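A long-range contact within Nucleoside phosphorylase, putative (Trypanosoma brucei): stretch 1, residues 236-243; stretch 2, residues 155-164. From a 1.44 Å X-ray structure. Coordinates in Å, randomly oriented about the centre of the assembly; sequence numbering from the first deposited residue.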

# COMPACT_ATOMS: atom_id res chain seq x y z
N LYS A 236 30.92 -12.95 -3.41
CA LYS A 236 30.09 -13.85 -2.59
C LYS A 236 28.80 -13.16 -2.13
O LYS A 236 28.77 -11.94 -1.96
CB LYS A 236 30.84 -14.35 -1.36
CG LYS A 236 32.14 -15.09 -1.67
CD LYS A 236 31.92 -16.52 -2.15
CE LYS A 236 33.26 -17.21 -2.37
NZ LYS A 236 33.13 -18.60 -2.91
N GLN A 237 27.76 -13.94 -1.91
CA GLN A 237 26.49 -13.41 -1.40
C GLN A 237 26.11 -14.16 -0.15
O GLN A 237 25.89 -15.37 -0.20
CB GLN A 237 25.36 -13.52 -2.43
CG GLN A 237 24.02 -12.93 -1.96
CD GLN A 237 24.12 -11.46 -1.60
OE1 GLN A 237 24.61 -10.65 -2.40
NE2 GLN A 237 23.66 -11.10 -0.40
N GLN A 238 26.05 -13.46 0.97
CA GLN A 238 25.62 -14.05 2.22
C GLN A 238 24.09 -14.10 2.23
O GLN A 238 23.43 -13.22 1.68
CB GLN A 238 26.15 -13.25 3.42
CG GLN A 238 27.68 -13.29 3.54
CD GLN A 238 28.22 -12.47 4.71
OE1 GLN A 238 27.95 -11.26 4.83
NE2 GLN A 238 29.00 -13.11 5.58
N TYR A 239 23.56 -15.15 2.85
CA TYR A 239 22.12 -15.28 3.03
C TYR A 239 21.76 -15.90 4.37
O TYR A 239 22.59 -16.55 5.03
CB TYR A 239 21.48 -16.08 1.89
CG TYR A 239 21.76 -17.56 1.90
CD1 TYR A 239 20.81 -18.47 2.38
CD2 TYR A 239 22.94 -18.06 1.40
CE1 TYR A 239 21.06 -19.85 2.37
CE2 TYR A 239 23.21 -19.43 1.38
CZ TYR A 239 22.26 -20.32 1.87
OH TYR A 239 22.52 -21.68 1.84
N VAL A 240 20.51 -15.66 4.76
CA VAL A 240 19.92 -16.20 5.98
C VAL A 240 18.49 -16.65 5.66
O VAL A 240 17.88 -16.16 4.71
CB VAL A 240 19.90 -15.14 7.12
CG1 VAL A 240 21.33 -14.73 7.50
CG2 VAL A 240 19.08 -13.90 6.75
N ILE A 241 17.97 -17.60 6.44
CA ILE A 241 16.60 -18.07 6.28
C ILE A 241 15.87 -17.94 7.60
O ILE A 241 16.40 -18.33 8.64
CB ILE A 241 16.49 -19.56 5.89
CG1 ILE A 241 17.45 -19.90 4.74
CG2 ILE A 241 15.03 -19.89 5.53
CD1 ILE A 241 17.77 -21.37 4.66
N GLY A 242 14.64 -17.44 7.55
CA GLY A 242 13.88 -17.28 8.77
C GLY A 242 12.54 -16.62 8.55
O GLY A 242 12.03 -16.59 7.43
N THR A 243 11.99 -16.08 9.62
CA THR A 243 10.66 -15.52 9.58
C THR A 243 10.72 -14.06 9.17
O THR A 243 11.53 -13.28 9.69
CB THR A 243 9.97 -15.69 10.95
OG1 THR A 243 9.77 -17.07 11.22
CG2 THR A 243 8.61 -15.00 10.97
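Stretch 2, residues 155-164: SVPPLALAVT

Stretch 2 approaches stretch 1 as a loop and leaves it as a neighbouring strand. Residues 155-160 are irregular except for a type II beta turn from Pro 157 to Ala 160, closed by a hydrogen bond from Ala 160 N to Pro 157 O (3.2 Å); Leu 159 takes the left-handed conformation (phi/psi 68°/10°) expected at the third position of such a turn. From Leu 161 to Thr 164 the chain is extended and runs parallel to strand 239-243, with the two axes crossing at -32° and approaching to 4.6 Å. The register pairs Tyr 239 with Leu 161, Val 240 with Ala 162, Ile 241 with Val 163 and Gly 242 with Thr 164; Tyr 239 CA lies 4.4 Å from Leu 161 CA, and Gly 242 CA lies 5.6 Å from Thr 164 CA.

Four backbone hydrogen bonds hold this register. Leu 161 N donates to Gln 238 O (2.9 Å) and Val 163 N to Val 240 O (2.8 Å), while Leu 161 O accepts from Val 240 N (3.0 Å) and Val 163 O from Gly 242 N (3.1 Å). Leu 161 and Val 163 thus use both their amide and carbonyl groups toward stretch 1, the alternation typical of parallel strands.

Two glutamine side chains reach the turn, Gln 237 directly and Gln 238 through a water. Gln 237 NE2 donates to Leu 159 O (3.0 Å) and also to Gln 238 O (3.0 Å), linking the turn to the carbonyl of the next residue in stretch 1. A water donates to both Gln 238 OE1 (2.6 Å) and Pro 158 O (3.0 Å).

Apolar contacts divide between the two sheet faces. On one, Val 240 CG2 packs against Ala 162 CB (3.8 Å) and Val 156 CG1 (4.0 Å). On the other, Tyr 239 CB lies 4.1 Å from Leu 161 CB, and Ile 241 CG1 lies 4.3 Å from Val 163 CB.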

# COMPACT_ATOMS: atom_id res chain seq x y z
N SER A 155 22.66 -11.00 14.35
CA SER A 155 23.54 -11.86 13.57
C SER A 155 23.51 -11.55 12.06
O SER A 155 24.50 -11.76 11.36
CB SER A 155 23.16 -13.33 13.80
OG SER A 155 21.84 -13.59 13.37
N VAL A 156 22.39 -11.04 11.55
CA VAL A 156 22.21 -10.90 10.11
C VAL A 156 23.04 -9.74 9.54
O VAL A 156 22.81 -8.59 9.89
CB VAL A 156 20.73 -10.72 9.76
CG1 VAL A 156 20.55 -10.47 8.27
CG2 VAL A 156 19.92 -11.95 10.20
N PRO A 157 24.01 -10.03 8.65
CA PRO A 157 24.87 -8.96 8.12
C PRO A 157 24.16 -7.95 7.20
O PRO A 157 23.19 -8.31 6.54
CB PRO A 157 25.93 -9.71 7.31
CG PRO A 157 25.76 -11.15 7.63
CD PRO A 157 24.36 -11.34 8.07
N PRO A 158 24.68 -6.72 7.12
CA PRO A 158 24.24 -5.74 6.13
C PRO A 158 24.35 -6.32 4.72
O PRO A 158 25.34 -6.96 4.39
CB PRO A 158 25.25 -4.59 6.29
CG PRO A 158 25.77 -4.72 7.66
CD PRO A 158 25.77 -6.19 7.96
N LEU A 159 23.31 -6.11 3.92
CA LEU A 159 23.29 -6.54 2.52
C LEU A 159 23.26 -8.06 2.32
O LEU A 159 23.43 -8.52 1.19
CB LEU A 159 24.44 -5.90 1.73
CG LEU A 159 24.46 -4.36 1.76
CD1 LEU A 159 25.70 -3.83 1.06
CD2 LEU A 159 23.18 -3.79 1.13
N ALA A 160 23.05 -8.83 3.38
CA ALA A 160 22.71 -10.24 3.24
C ALA A 160 21.34 -10.38 2.55
O ALA A 160 20.52 -9.44 2.56
CB ALA A 160 22.67 -10.93 4.59
N LEU A 161 21.13 -11.55 1.96
CA LEU A 161 19.84 -11.89 1.35
C LEU A 161 19.05 -12.67 2.37
O LEU A 161 19.40 -13.78 2.74
CB LEU A 161 20.03 -12.70 0.07
CG LEU A 161 18.75 -12.95 -0.77
CD1 LEU A 161 18.10 -11.64 -1.25
CD2 LEU A 161 19.05 -13.89 -1.95
N ALA A 162 17.96 -12.07 2.86
CA ALA A 162 17.12 -12.73 3.85
C ALA A 162 15.98 -13.46 3.13
O ALA A 162 15.10 -12.84 2.49
CB ALA A 162 16.58 -11.71 4.83
N VAL A 163 16.01 -14.78 3.23
CA VAL A 163 15.10 -15.66 2.52
C VAL A 163 13.97 -16.05 3.47
O VAL A 163 14.23 -16.49 4.58
CB VAL A 163 15.85 -16.92 2.04
CG1 VAL A 163 14.93 -17.84 1.23
CG2 VAL A 163 17.05 -16.51 1.22
N THR A 164 12.73 -15.86 3.02
CA THR A 164 11.56 -16.13 3.84
C THR A 164 11.25 -17.62 3.93
O THR A 164 11.22 -18.29 2.89
CB THR A 164 10.31 -15.44 3.25
OG1 THR A 164 10.52 -14.02 3.23
CG2 THR A 164 9.04 -15.77 4.07
O HOH W 1 26.30 -9.67 3.59
O HOH W 2 25.97 -8.42 -0.10